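Local atomic coordinates of uncharacterized RNA methyltransferase pyrab10780 (Pyrococcus abyssi, PDB entry 2JJQ), a protein that catalyses the S-adenosyl-L-methionine-dependent methylation of uridine 54 in tRNA to 5-methyluridine. Residues S228-V233 with G243-F248; D259-L264 with F304-A309; K372-E377 with K397-R402. All coordinates share one frame; numbering follows the deposited sequence.

Interaction 1. Residues S228-V233 with G243-F248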
loop_
_atom_site.group_PDB
_atom_site.type_symbol
_atom_site.label_atom_id
_atom_site.label_comp_id
_atom_site.label_asym_id
_atom_site.label_seq_id
_atom_site.Cartn_x
_atom_site.Cartn_y
_atom_site.Cartn_z
ATOM N N SER A 228 8.752 -18.702 -6.703
ATOM C CA SER A 228 10.026 -18.046 -6.334
ATOM C C SER A 228 10.189 -18.181 -4.803
ATOM O O SER A 228 9.211 -17.926 -4.060
ATOM C CB SER A 228 9.979 -16.548 -6.754
ATOM O OG SER A 228 11.141 -15.847 -6.331
ATOM N N ILE A 229 11.361 -18.640 -4.326
ATOM C CA ILE A 229 11.702 -18.629 -2.913
ATOM C C ILE A 229 12.975 -17.792 -2.764
ATOM O O ILE A 229 13.944 -18.013 -3.467
ATOM C CB ILE A 229 11.991 -20.023 -2.369
ATOM C CG1 ILE A 229 10.783 -20.939 -2.578
ATOM C CG2 ILE A 229 12.428 -19.889 -0.882
ATOM C CD1 ILE A 229 11.171 -22.442 -2.573
ATOM N N TYR A 230 12.959 -16.809 -1.878
ATOM C CA TYR A 230 14.092 -15.952 -1.650
ATOM C C TYR A 230 14.521 -16.084 -0.196
ATOM O O TYR A 230 13.673 -16.329 0.696
ATOM C CB TYR A 230 13.696 -14.504 -1.864
ATOM C CG TYR A 230 14.049 -13.983 -3.242
ATOM C CD1 TYR A 230 15.261 -13.289 -3.460
ATOM C CD2 TYR A 230 13.199 -14.168 -4.299
ATOM C CE1 TYR A 230 15.599 -12.796 -4.684
ATOM C CE2 TYR A 230 13.523 -13.666 -5.558
ATOM C CZ TYR A 230 14.718 -12.954 -5.745
ATOM O OH TYR A 230 15.039 -12.452 -7.011
ATOM N N TRP A 231 15.828 -15.953 0.014
ATOM C CA TRP A 231 16.418 -15.771 1.321
ATOM C C TRP A 231 17.122 -14.417 1.322
ATOM O O TRP A 231 17.983 -14.182 0.482
ATOM C CB TRP A 231 17.428 -16.894 1.590
ATOM C CG TRP A 231 18.209 -16.717 2.855
ATOM C CD1 TRP A 231 17.844 -16.019 3.999
ATOM C CD2 TRP A 231 19.507 -17.240 3.100
ATOM N NE1 TRP A 231 18.862 -16.108 4.949
ATOM C CE2 TRP A 231 19.897 -16.837 4.412
ATOM C CE3 TRP A 231 20.362 -18.076 2.359
ATOM C CZ2 TRP A 231 21.116 -17.239 4.984
ATOM C CZ3 TRP A 231 21.592 -18.436 2.917
ATOM C CH2 TRP A 231 21.955 -18.015 4.211
ATOM N N SER A 232 16.747 -13.530 2.252
ATOM C CA SER A 232 17.327 -12.207 2.381
ATOM C C SER A 232 17.870 -12.098 3.807
ATOM O O SER A 232 17.281 -12.617 4.728
ATOM C CB SER A 232 16.289 -11.108 2.180
ATOM O OG SER A 232 15.683 -11.197 0.892
ATOM N N VAL A 233 18.979 -11.403 3.961
ATOM C CA VAL A 233 19.621 -11.247 5.261
ATOM C C VAL A 233 19.600 -9.771 5.610
ATOM O O VAL A 233 20.171 -8.920 4.909
ATOM C CB VAL A 233 21.049 -11.789 5.293
ATOM C CG1 VAL A 233 21.694 -11.451 6.639
ATOM C CG2 VAL A 233 21.046 -13.279 5.082
ATOM N N GLY A 243 15.923 -7.423 3.353
ATOM C CA GLY A 243 17.350 -7.438 3.637
ATOM C C GLY A 243 18.104 -7.605 2.336
ATOM O O GLY A 243 17.525 -7.527 1.247
ATOM N N ASP A 244 19.380 -7.896 2.453
ATOM C CA ASP A 244 20.215 -8.145 1.261
ATOM C C ASP A 244 19.847 -9.487 0.655
ATOM O O ASP A 244 19.735 -10.450 1.366
ATOM C CB ASP A 244 21.700 -8.179 1.679
ATOM C CG ASP A 244 22.164 -6.849 2.316
ATOM O OD1 ASP A 244 21.604 -5.796 1.941
ATOM O OD2 ASP A 244 23.088 -6.866 3.179
ATOM N N ILE A 245 19.678 -9.542 -0.658
ATOM C CA ILE A 245 19.377 -10.767 -1.324
ATOM C C ILE A 245 20.559 -11.734 -1.182
ATOM O O ILE A 245 21.669 -11.428 -1.624
ATOM C CB ILE A 245 19.136 -10.496 -2.824
ATOM C CG1 ILE A 245 17.927 -9.543 -2.978
ATOM C CG2 ILE A 245 18.983 -11.812 -3.573
ATOM C CD1 ILE A 245 16.633 -10.068 -2.342
ATOM N N GLU A 246 20.297 -12.884 -0.591
ATOM C CA GLU A 246 21.311 -13.893 -0.413
ATOM C C GLU A 246 21.187 -15.026 -1.435
ATOM O O GLU A 246 22.202 -15.509 -1.972
ATOM C CB GLU A 246 21.241 -14.394 1.017
ATOM C CG GLU A 246 22.238 -15.473 1.391
ATOM C CD GLU A 246 23.679 -14.982 1.435
ATOM O OE1 GLU A 246 23.900 -13.758 1.475
ATOM O OE2 GLU A 246 24.579 -15.855 1.437
ATOM N N ARG A 247 19.975 -15.517 -1.648
ATOM C CA ARG A 247 19.773 -16.630 -2.606
ATOM C C ARG A 247 18.316 -16.644 -2.987
ATOM O O ARG A 247 17.466 -16.228 -2.180
ATOM C CB ARG A 247 20.138 -17.968 -1.899
ATOM C CG ARG A 247 20.183 -19.191 -2.886
ATOM C CD ARG A 247 21.142 -20.262 -2.289
ATOM N NE ARG A 247 21.108 -21.473 -3.128
ATOM C CZ ARG A 247 21.801 -22.573 -2.832
ATOM N NH1 ARG A 247 22.569 -22.588 -1.740
ATOM N NH2 ARG A 247 21.727 -23.630 -3.610
ATOM N N PHE A 248 18.035 -17.102 -4.206
ATOM C CA PHE A 248 16.688 -17.477 -4.587
ATOM C C PHE A 248 16.708 -18.820 -5.302
ATOM O O PHE A 248 17.749 -19.222 -5.857
ATOM C CB PHE A 248 16.042 -16.347 -5.468
ATOM C CG PHE A 248 16.665 -16.189 -6.861
ATOM C CD1 PHE A 248 17.683 -15.255 -7.090
ATOM C CD2 PHE A 248 16.205 -16.942 -7.915
ATOM C CE1 PHE A 248 18.257 -15.108 -8.384
ATOM C CE2 PHE A 248 16.731 -16.779 -9.220
ATOM C CZ PHE A 248 17.778 -15.851 -9.422
HETATM O O HOH W 1 14.577 -8.718 1.212
#

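Interaction 2. Residues D259-L264 with F304-A309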
loop_
_atom_site.group_PDB
_atom_site.type_symbol
_atom_site.label_atom_id
_atom_site.label_comp_id
_atom_site.label_asym_id
_atom_site.label_seq_id
_atom_site.Cartn_x
_atom_site.Cartn_y
_atom_site.Cartn_z
ATOM N N ASP A 259 -4.491 -5.925 -16.791
ATOM C CA ASP A 259 -4.982 -6.064 -18.168
ATOM C C ASP A 259 -3.947 -6.851 -19.015
ATOM O O ASP A 259 -3.728 -8.072 -18.784
ATOM C CB ASP A 259 -5.358 -4.699 -18.738
ATOM C CG ASP A 259 -6.621 -4.123 -18.099
ATOM O OD1 ASP A 259 -7.478 -4.900 -17.595
ATOM O OD2 ASP A 259 -6.776 -2.883 -18.088
ATOM N N ASP A 260 -3.280 -6.195 -19.969
ATOM C CA ASP A 260 -2.291 -6.897 -20.784
ATOM C C ASP A 260 -0.853 -6.497 -20.445
ATOM O O ASP A 260 0.073 -6.745 -21.249
ATOM C CB ASP A 260 -2.552 -6.619 -22.259
ATOM C CG ASP A 260 -2.579 -5.124 -22.608
ATOM O OD1 ASP A 260 -2.673 -4.245 -21.735
ATOM O OD2 ASP A 260 -2.536 -4.819 -23.817
ATOM N N VAL A 261 -0.658 -5.790 -19.320
ATOM C CA VAL A 261 0.691 -5.285 -19.029
ATOM C C VAL A 261 1.301 -6.069 -17.869
ATOM O O VAL A 261 0.636 -6.176 -16.824
ATOM C CB VAL A 261 0.597 -3.776 -18.670
ATOM C CG1 VAL A 261 1.952 -3.247 -18.315
ATOM C CG2 VAL A 261 -0.029 -2.986 -19.872
ATOM N N ASP A 262 2.512 -6.626 -18.036
ATOM C CA ASP A 262 3.149 -7.427 -16.989
ATOM C C ASP A 262 4.093 -6.519 -16.186
ATOM O O ASP A 262 4.670 -5.571 -16.751
ATOM C CB ASP A 262 3.964 -8.553 -17.620
ATOM C CG ASP A 262 3.109 -9.734 -18.068
ATOM O OD1 ASP A 262 1.907 -9.824 -17.732
ATOM O OD2 ASP A 262 3.687 -10.602 -18.736
ATOM N N TYR A 263 4.237 -6.809 -14.893
ATOM C CA TYR A 263 5.112 -6.079 -14.004
ATOM C C TYR A 263 5.872 -7.096 -13.173
ATOM O O TYR A 263 5.245 -7.947 -12.521
ATOM C CB TYR A 263 4.339 -5.182 -13.054
ATOM C CG TYR A 263 3.509 -4.118 -13.738
ATOM C CD1 TYR A 263 4.075 -2.899 -14.057
ATOM C CD2 TYR A 263 2.173 -4.349 -14.090
ATOM C CE1 TYR A 263 3.331 -1.906 -14.692
ATOM C CE2 TYR A 263 1.388 -3.333 -14.736
ATOM C CZ TYR A 263 1.999 -2.114 -15.002
ATOM O OH TYR A 263 1.307 -1.088 -15.599
ATOM N N LEU A 264 7.193 -6.969 -13.171
ATOM C CA LEU A 264 8.056 -7.870 -12.418
ATOM C C LEU A 264 8.005 -7.506 -10.966
ATOM O O LEU A 264 8.042 -6.310 -10.628
ATOM C CB LEU A 264 9.516 -7.720 -12.899
ATOM C CG LEU A 264 9.599 -8.187 -14.373
ATOM C CD1 LEU A 264 10.978 -7.705 -14.967
ATOM C CD2 LEU A 264 9.419 -9.697 -14.544
ATOM N N PHE A 304 2.208 3.401 -13.911
ATOM C CA PHE A 304 1.442 4.211 -14.883
ATOM C C PHE A 304 2.133 4.271 -16.224
ATOM O O PHE A 304 1.524 4.063 -17.247
ATOM C CB PHE A 304 1.218 5.632 -14.334
ATOM C CG PHE A 304 0.532 5.637 -13.001
ATOM C CD1 PHE A 304 -0.639 4.914 -12.835
ATOM C CD2 PHE A 304 1.001 6.387 -11.951
ATOM C CE1 PHE A 304 -1.269 4.877 -11.625
ATOM C CE2 PHE A 304 0.353 6.364 -10.710
ATOM C CZ PHE A 304 -0.756 5.604 -10.534
ATOM N N GLY A 305 3.423 4.607 -16.207
ATOM C CA GLY A 305 4.177 4.870 -17.437
ATOM C C GLY A 305 4.204 3.680 -18.372
ATOM O O GLY A 305 4.024 3.842 -19.582
ATOM N N ILE A 306 4.319 2.476 -17.815
ATOM C CA ILE A 306 4.437 1.308 -18.658
ATOM C C ILE A 306 3.071 1.009 -19.280
ATOM O O ILE A 306 2.991 0.632 -20.451
ATOM C CB ILE A 306 4.967 0.137 -17.897
ATOM C CG1 ILE A 306 6.440 0.424 -17.499
ATOM C CG2 ILE A 306 4.914 -1.167 -18.756
ATOM C CD1 ILE A 306 6.906 -0.461 -16.389
ATOM N N TYR A 307 2.031 1.149 -18.472
ATOM C CA TYR A 307 0.651 0.865 -18.927
ATOM C C TYR A 307 0.346 1.857 -20.061
ATOM O O TYR A 307 -0.206 1.513 -21.116
ATOM C CB TYR A 307 -0.342 1.039 -17.805
ATOM C CG TYR A 307 -1.725 0.572 -18.167
ATOM C CD1 TYR A 307 -2.106 -0.769 -17.918
ATOM C CD2 TYR A 307 -2.659 1.447 -18.763
ATOM C CE1 TYR A 307 -3.405 -1.233 -18.240
ATOM C CE2 TYR A 307 -3.929 0.973 -19.087
ATOM C CZ TYR A 307 -4.286 -0.339 -18.855
ATOM O OH TYR A 307 -5.569 -0.778 -19.209
ATOM N N LEU A 308 0.707 3.102 -19.863
ATOM C CA LEU A 308 0.463 4.087 -20.854
ATOM C C LEU A 308 1.262 3.831 -22.138
ATOM O O LEU A 308 0.751 4.064 -23.243
ATOM C CB LEU A 308 0.743 5.494 -20.340
ATOM C CG LEU A 308 -0.325 6.024 -19.370
ATOM C CD1 LEU A 308 0.005 7.461 -19.055
ATOM C CD2 LEU A 308 -1.696 5.975 -19.942
ATOM N N ALA A 309 2.519 3.424 -21.999
ATOM C CA ALA A 309 3.339 3.059 -23.162
ATOM C C ALA A 309 2.637 1.907 -23.928
ATOM O O ALA A 309 2.586 1.894 -25.166
ATOM C CB ALA A 309 4.746 2.615 -22.692
#

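Interaction 3. Residues K372-E377 with K397-R402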
loop_
_atom_site.group_PDB
_atom_site.type_symbol
_atom_site.label_atom_id
_atom_site.label_comp_id
_atom_site.label_asym_id
_atom_site.label_seq_id
_atom_site.Cartn_x
_atom_site.Cartn_y
_atom_site.Cartn_z
ATOM N N LYS A 372 6.740 25.291 -8.950
ATOM C CA LYS A 372 7.134 26.467 -9.760
ATOM C C LYS A 372 7.307 26.139 -11.242
ATOM O O LYS A 372 6.837 26.883 -12.142
ATOM C CB LYS A 372 8.435 27.066 -9.225
ATOM C CG LYS A 372 8.287 27.635 -7.802
ATOM C CD LYS A 372 9.454 28.512 -7.408
ATOM C CE LYS A 372 9.282 29.085 -5.992
ATOM N NZ LYS A 372 10.322 30.154 -5.734
ATOM N N ARG A 373 7.981 25.014 -11.510
ATOM C CA ARG A 373 8.268 24.606 -12.873
ATOM C C ARG A 373 6.978 24.272 -13.614
ATOM O O ARG A 373 6.800 24.660 -14.771
ATOM C CB ARG A 373 9.227 23.433 -12.885
ATOM C CG ARG A 373 10.657 23.833 -12.570
ATOM C CD ARG A 373 11.562 22.618 -12.591
ATOM N NE ARG A 373 12.925 23.107 -12.600
ATOM C CZ ARG A 373 13.786 22.893 -11.617
ATOM N NH1 ARG A 373 13.421 22.155 -10.571
ATOM N NH2 ARG A 373 15.019 23.400 -11.695
ATOM N N LEU A 374 6.043 23.606 -12.923
ATOM C CA LEU A 374 4.747 23.253 -13.523
ATOM C C LEU A 374 3.943 24.532 -13.833
ATOM O O LEU A 374 3.277 24.643 -14.871
ATOM C CB LEU A 374 3.964 22.345 -12.540
ATOM C CG LEU A 374 4.460 20.880 -12.526
ATOM C CD1 LEU A 374 3.889 20.067 -11.292
ATOM C CD2 LEU A 374 4.091 20.165 -13.833
ATOM N N ASN A 375 3.999 25.486 -12.906
ATOM C CA ASN A 375 3.337 26.804 -13.082
ATOM C C ASN A 375 3.889 27.626 -14.265
ATOM O O ASN A 375 3.160 28.397 -14.908
ATOM C CB ASN A 375 3.371 27.593 -11.759
ATOM C CG ASN A 375 2.336 27.094 -10.757
ATOM O OD1 ASN A 375 1.375 26.437 -11.136
ATOM N ND2 ASN A 375 2.494 27.459 -9.487
ATOM N N ARG A 376 5.172 27.465 -14.531
ATOM C CA ARG A 376 5.860 28.223 -15.578
ATOM C C ARG A 376 5.631 27.544 -16.914
ATOM O O ARG A 376 5.291 28.195 -17.895
ATOM C CB ARG A 376 7.345 28.304 -15.256
ATOM C CG ARG A 376 8.200 29.025 -16.257
ATOM C CD ARG A 376 9.537 29.419 -15.584
ATOM N NE ARG A 376 10.566 28.377 -15.687
ATOM C CZ ARG A 376 11.062 27.683 -14.657
ATOM N NH1 ARG A 376 10.635 27.913 -13.413
ATOM N NH2 ARG A 376 11.994 26.760 -14.870
ATOM N N GLU A 377 5.789 26.223 -16.947
ATOM C CA GLU A 377 5.668 25.474 -18.195
ATOM C C GLU A 377 4.230 25.231 -18.589
ATOM O O GLU A 377 3.906 25.166 -19.785
ATOM C CB GLU A 377 6.403 24.120 -18.108
ATOM C CG GLU A 377 7.902 24.219 -18.006
ATOM C CD GLU A 377 8.508 25.168 -19.033
ATOM O OE1 GLU A 377 8.232 24.991 -20.257
ATOM O OE2 GLU A 377 9.269 26.069 -18.597
ATOM N N LYS A 397 -3.685 24.047 -4.299
ATOM C CA LYS A 397 -3.777 25.509 -4.082
ATOM C C LYS A 397 -2.570 26.249 -4.628
ATOM O O LYS A 397 -2.708 27.365 -5.143
ATOM C CB LYS A 397 -3.916 25.844 -2.583
ATOM C CG LYS A 397 -5.264 25.531 -2.005
ATOM C CD LYS A 397 -5.309 25.818 -0.486
ATOM C CE LYS A 397 -5.341 24.524 0.291
ATOM N NZ LYS A 397 -6.010 24.711 1.616
ATOM N N MET A 398 -1.395 25.634 -4.505
ATOM C CA MET A 398 -0.165 26.232 -5.010
ATOM C C MET A 398 -0.070 26.157 -6.539
ATOM O O MET A 398 0.603 26.969 -7.161
ATOM C CB MET A 398 1.059 25.562 -4.404
ATOM C CG MET A 398 0.981 25.334 -2.908
ATOM S SD MET A 398 2.311 24.265 -2.327
ATOM C CE MET A 398 2.216 24.513 -0.547
ATOM N N LEU A 399 -0.714 25.162 -7.154
ATOM C CA LEU A 399 -0.652 25.046 -8.624
ATOM C C LEU A 399 -1.596 26.015 -9.322
ATOM O O LEU A 399 -2.742 26.178 -8.891
ATOM C CB LEU A 399 -1.053 23.617 -9.014
ATOM C CG LEU A 399 0.059 22.619 -8.661
ATOM C CD1 LEU A 399 -0.496 21.189 -8.687
ATOM C CD2 LEU A 399 1.360 22.745 -9.556
ATOM N N ASP A 400 -1.175 26.566 -10.454
ATOM C CA ASP A 400 -2.087 27.439 -11.227
ATOM C C ASP A 400 -3.046 26.661 -12.116
ATOM O O ASP A 400 -3.097 26.854 -13.348
ATOM C CB ASP A 400 -1.288 28.492 -11.993
ATOM C CG ASP A 400 -0.485 29.396 -11.057
ATOM O OD1 ASP A 400 -0.929 29.633 -9.902
ATOM O OD2 ASP A 400 0.588 29.873 -11.479
ATOM N N TYR A 401 -3.831 25.784 -11.468
ATOM C CA TYR A 401 -4.670 24.819 -12.151
ATOM C C TYR A 401 -5.907 24.637 -11.333
ATOM O O TYR A 401 -5.878 24.837 -10.129
ATOM C CB TYR A 401 -3.958 23.432 -12.178
ATOM C CG TYR A 401 -2.848 23.325 -13.200
ATOM C CD1 TYR A 401 -3.046 22.629 -14.390
ATOM C CD2 TYR A 401 -1.583 23.891 -12.964
ATOM C CE1 TYR A 401 -2.019 22.535 -15.345
ATOM C CE2 TYR A 401 -0.561 23.801 -13.899
ATOM C CZ TYR A 401 -0.798 23.117 -15.089
ATOM O OH TYR A 401 0.195 22.995 -16.020
ATOM N N ARG A 402 -6.983 24.215 -11.971
ATOM C CA ARG A 402 -8.218 23.848 -11.257
ATOM C C ARG A 402 -8.428 22.320 -11.348
ATOM O O ARG A 402 -7.831 21.695 -12.194
ATOM C CB ARG A 402 -9.398 24.587 -11.855
ATOM C CG ARG A 402 -9.669 24.208 -13.288
ATOM C CD ARG A 402 -10.926 24.882 -13.833
ATOM N NE ARG A 402 -11.610 23.921 -14.682
ATOM C CZ ARG A 402 -11.629 23.948 -16.003
ATOM N NH1 ARG A 402 -11.028 24.929 -16.681
ATOM N NH2 ARG A 402 -12.273 22.983 -16.639
HETATM O O HOH W 2 1.137 29.924 -14.277
#

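Interaction 1. Residues S228-V233 with G243-F248
The carbonyl oxygen of Trp-231 is gripped by two successive amides of the facing strand: Glu-246 N lies 2.9 Å from Trp-231 O, and Arg-247 N reaches the same Trp-231 O at 3.2 Å. Two residues set against one is the mark of a classic beta bulge, which here interrupts the antiparallel hairpin of strands 228-233 and 244-250. Trp-231 also donates, its N meeting Arg-247 O at 2.8 Å in a nearly straight bond (173°), while beyond the bulge Val-233 and Asp-244 exchange a pair of backbone bonds.

At the bulge the CB of Glu-246 points toward the facing strand. With CG anti to the backbone N (chi1 180°), its methylene lies over a face of the indole, Glu-246 CG being 3.4 Å from Trp-231 CZ3, a CH-pi contact offset toward the rim. The indole NE1 is bound by Thr-212. On the other side of the sheet, Phe-248 CB sits over the centre of the Tyr-230 ring, 3.4 Å above its plane; the Phe-248 ring itself is displaced from the tyrosine ring. Ile-245 brings CG2 to that tyrosine's edge. A water joins Ser-232 OG to Gly-243 N, and Asn-209 also bonds this hydroxyl.

Glu-246 thus spends its aliphatic CG on the face of the buried Trp-231, while its carboxylate has polar company in a long, weak ion pair with Arg-235.

Interaction 2. Residues D259-L264 with F304-A309
Tyr-307 and Ile-306, neighbours on helix 303-310 of the Rossmann-like methyltransferase domain, receive the residues of strand 261-265 and the turn before it. The apolar part is close-packed. Val-261 splits its two methyls between them: CG1, anti to the backbone N (chi1 178°), lies 3.6 Å from Ile-306 CG2, while Val-261 CG2 comes equally close to Tyr-307 CD1. A beta-branched residue suits this place because it can fill two neighbouring positions at once. Tyr-263 slides past Ile-306 in the opposite direction, its CE1 4.1 Å from Ile-306 CB, and brings its hydroxyl to the edge of Tyr-307. That hydroxyl bonds to the backbone oxygen of Thr-303, a residue of the S-adenosyl-L-methionine site, which ties the strand to the first residue of the helix.

Toward the partly exposed turn the contact thins to a single polar link with Asp-259, whose other oxygen, OD1, forms a salt bridge with Arg-283 of helix 275-288. The Tyr-307 ring also has a cation-pi partner in Arg-311. In the link itself Tyr-307 OH donates to Asp-259 OD2 at 2.7 Å, the oxygen accepting with its anti lone pair, the one away from OD1.

Interaction 3. Residues K372-E377 with K397-R402
Two helix ends of the methyltransferase domain meet here, the last turns of helix 368-377 and the point where helix 389-398 gives way to the loop leading to strand 403-409. Asn-375 joins them with both ends of its amide. Its ND2 donates to Met-398 O at 3.0 Å, with that oxygen almost in the amide plane, and its OD1 accepts from Asp-400 N at 2.6 Å along a fairly straight line (166°). Having CG anti to its carbonyl carbon (chi1 -77°) helps bring the amide up to the loop. Asparagine fits because it carries a donor and an acceptor on one short flat group, matching a carbonyl and an amide two residues apart.

The Asp-400 carboxylate stacks on this amide, the planes only 12° apart, with Asp-400 OD2 3.4 Å from Asn-375 CG. A water donates to both Asn-375 O and Asp-400 OD2, bridging the helix and the loop. Asp-400 itself is the centre of an inverse gamma turn.

Beneath the polar layer, Leu-399 CD2 lies 4.0 Å from Leu-374 CB, and these leucines continue into the apolar packing on strands 381-386 and 419-424. Tyr-401 presents its edge to Leu-374 O, while its hydroxyl bonds to Pro-379 O.

Bonds at both ends favour one orientation of the amide, since a flip would set ND2 against the Asp-400 N-H and OD1 against Met-398 O, a carbonyl at a helix end.

In the fold
The three contacts follow one another along the chain without touching. Interaction 1 stands apart, a hairpin at the margin of a five-stranded sheet, whereas interactions 2 and 3 lie in the catalytic domain with centres about 28 Å apart. Interaction 2 is the buried one and the nearest to the cofactor, since Phe-304 touches S-adenosyl-L-homocysteine; interactions 1 and 3 are partly buried and more open to solvent. Their chemistry follows: backbone bonds and aromatic faces in the hairpin, aliphatic and tyrosine packing between strand and helix with one side-chain bond from the turn before the strand, and an amide reading backbone groups between two helix ends. No secondary-structure element is shared among them.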